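Side-chain contact in transcriptional regulator, MerR family (Bacillus thuringiensis serovar konkukian, PDB 3GPV), which probably binds DNA as a transcription factor of the MerR family, using a helix-turn-helix domain, and carries a long, predicted coiled-coil helix: residues B[28-31]-B[32-36]. Residues are numbered along the deposited sequence; the frame is centred on the assembly and turned at random.
Sequences LTIS and QIRYY
Thr29 and Gln32 lie across each other at about a right angle and exchange bonds between side chain and backbone. The amide of Gln32 folds back so that OE1 accepts a hydrogen bond from Thr29 N at 2.9 Å, in the carbonyl plane and on a lone pair, with an N-H...O angle of 159°. Its CG stands anti to the carbonyl carbon (chi1 -80°) and the chain runs on extended, which gives glutamine the length to reach back three residues. In return OG1 of Thr29, set between its own backbone N and carbonyl carbon (chi1 62°), accepts from Gln32 N at 3.0 Å, although the position of this oxygen is less certain. Such reciprocity is a capping box: Thr29 is the N-cap of helix 30-38, in the helix-turn-helix region of this MerR-family protein, and a short hydroxyl suits the place because it can stand in for a missing carbonyl. The helical pattern then begins with Ile33 N donating to Thr29 O (3.3 Å).

On the inner side, Leu28 lays CD1 against CG1 of Ile33 at 3.6 Å, the two branched chains again crossing nearly perpendicularly. Leu28 also rests on Leu67 of helix 57-70, while Ile33 reaches Ile19 and Ala23 of helix 19-25, so these aliphatic residues join the capped turn to these two helices. Over the exposed flank the guanidinium of Arg34 spreads flat above Ile30, whose CG1 sits 3.5 Å from CZ under the centre of one face; isoleucine offers an apolar bed to that face, while the N-H bonds lie in the guanidinium plane, round its edge.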
loop_
_atom_site.group_PDB
_atom_site.type_symbol
_atom_site.label_atom_id
_atom_site.label_comp_id
_atom_site.label_asym_id
_atom_site.label_seq_id
_atom_site.Cartn_x
_atom_site.Cartn_y
_atom_site.Cartn_z
ATOM N N LEU B 28 15.777 0.000 6.975
ATOM C CA LEU B 28 15.449 -1.236 6.280
ATOM C C LEU B 28 16.139 -2.372 7.017
ATOM O O LEU B 28 17.128 -2.150 7.709
ATOM C CB LEU B 28 15.969 -1.199 4.844
ATOM C CG LEU B 28 15.358 -0.226 3.840
ATOM C CD1 LEU B 28 16.282 -0.111 2.638
ATOM C CD2 LEU B 28 13.979 -0.708 3.421
ATOM N N THR B 29 15.611 -3.583 6.882
ATOM C CA THR B 29 16.228 -4.734 7.520
ATOM C C THR B 29 17.265 -5.228 6.527
ATOM O O THR B 29 17.158 -4.953 5.334
ATOM C CB THR B 29 15.208 -5.865 7.795
ATOM O OG1 THR B 29 14.655 -6.331 6.558
ATOM C CG2 THR B 29 14.090 -5.367 8.696
ATOM N N ILE B 30 18.270 -5.940 7.016
ATOM C CA ILE B 30 19.316 -6.468 6.156
ATOM C C ILE B 30 18.712 -7.360 5.066
ATOM O O ILE B 30 19.141 -7.327 3.911
ATOM C CB ILE B 30 20.349 -7.282 6.979
ATOM C CG1 ILE B 30 21.538 -7.662 6.100
ATOM C CG2 ILE B 30 19.699 -8.530 7.569
ATOM C CD1 ILE B 30 22.459 -6.504 5.781
ATOM N N SER B 31 17.706 -8.146 5.434
ATOM C CA SER B 31 17.055 -9.039 4.487
ATOM C C SER B 31 16.223 -8.302 3.443
ATOM O O SER B 31 16.119 -8.757 2.304
ATOM C CB SER B 31 16.178 -10.040 5.231
ATOM O OG SER B 31 15.302 -9.368 6.118
ATOM N N GLN B 32 15.624 -7.174 3.826
ATOM C CA GLN B 32 14.817 -6.394 2.892
ATOM C C GLN B 32 15.679 -5.889 1.747
ATOM O O GLN B 32 15.292 -5.978 0.584
ATOM C CB GLN B 32 14.163 -5.203 3.594
ATOM C CG GLN B 32 12.918 -5.550 4.390
ATOM C CD GLN B 32 12.274 -4.334 5.033
ATOM O OE1 GLN B 32 12.874 -3.677 5.883
ATOM N NE2 GLN B 32 11.046 -4.027 4.625
ATOM N N ILE B 33 16.849 -5.358 2.084
ATOM C CA ILE B 33 17.760 -4.842 1.075
ATOM C C ILE B 33 18.287 -5.959 0.187
ATOM O O ILE B 33 18.523 -5.760 -0.999
ATOM C CB ILE B 33 18.952 -4.115 1.723
ATOM C CG1 ILE B 33 18.439 -2.943 2.549
ATOM C CG2 ILE B 33 19.914 -3.600 0.645
ATOM C CD1 ILE B 33 19.523 -2.076 3.106
ATOM N N ARG B 34 18.471 -7.138 0.764
ATOM C CA ARG B 34 18.974 -8.261 -0.011
ATOM C C ARG B 34 17.933 -8.729 -1.014
ATOM O O ARG B 34 18.272 -9.239 -2.080
ATOM C CB ARG B 34 19.400 -9.394 0.921
ATOM C CG ARG B 34 20.750 -9.131 1.574
ATOM C CD ARG B 34 21.082 -10.145 2.655
ATOM N NE ARG B 34 22.393 -9.882 3.244
ATOM C CZ ARG B 34 22.837 -10.443 4.364
ATOM N NH1 ARG B 34 22.075 -11.303 5.030
ATOM N NH2 ARG B 34 24.046 -10.139 4.822
ATOM N N TYR B 35 16.662 -8.540 -0.677
ATOM C CA TYR B 35 15.585 -8.927 -1.576
ATOM C C TYR B 35 15.701 -8.084 -2.838
ATOM O O TYR B 35 15.627 -8.599 -3.959
ATOM C CB TYR B 35 14.229 -8.683 -0.920
ATOM C CG TYR B 35 13.056 -8.923 -1.840
ATOM C CD1 TYR B 35 12.867 -10.160 -2.451
ATOM C CD2 TYR B 35 12.124 -7.917 -2.087
ATOM C CE1 TYR B 35 11.777 -10.392 -3.283
ATOM C CE2 TYR B 35 11.031 -8.139 -2.917
ATOM C CZ TYR B 35 10.862 -9.379 -3.510
ATOM O OH TYR B 35 9.773 -9.605 -4.323
ATOM N N TYR B 36 15.883 -6.779 -2.645
ATOM C CA TYR B 36 16.026 -5.857 -3.760
ATOM C C TYR B 36 17.257 -6.243 -4.564
ATOM O O TYR B 36 17.295 -6.084 -5.785
ATOM C CB TYR B 36 16.169 -4.425 -3.247
ATOM C CG TYR B 36 14.926 -3.881 -2.582
ATOM C CD1 TYR B 36 13.700 -3.898 -3.240
ATOM C CD2 TYR B 36 14.980 -3.317 -1.310
ATOM C CE1 TYR B 36 12.555 -3.363 -2.652
ATOM C CE2 TYR B 36 13.842 -2.780 -0.710
ATOM C CZ TYR B 36 12.633 -2.805 -1.389
ATOM O OH TYR B 36 11.501 -2.265 -0.817
#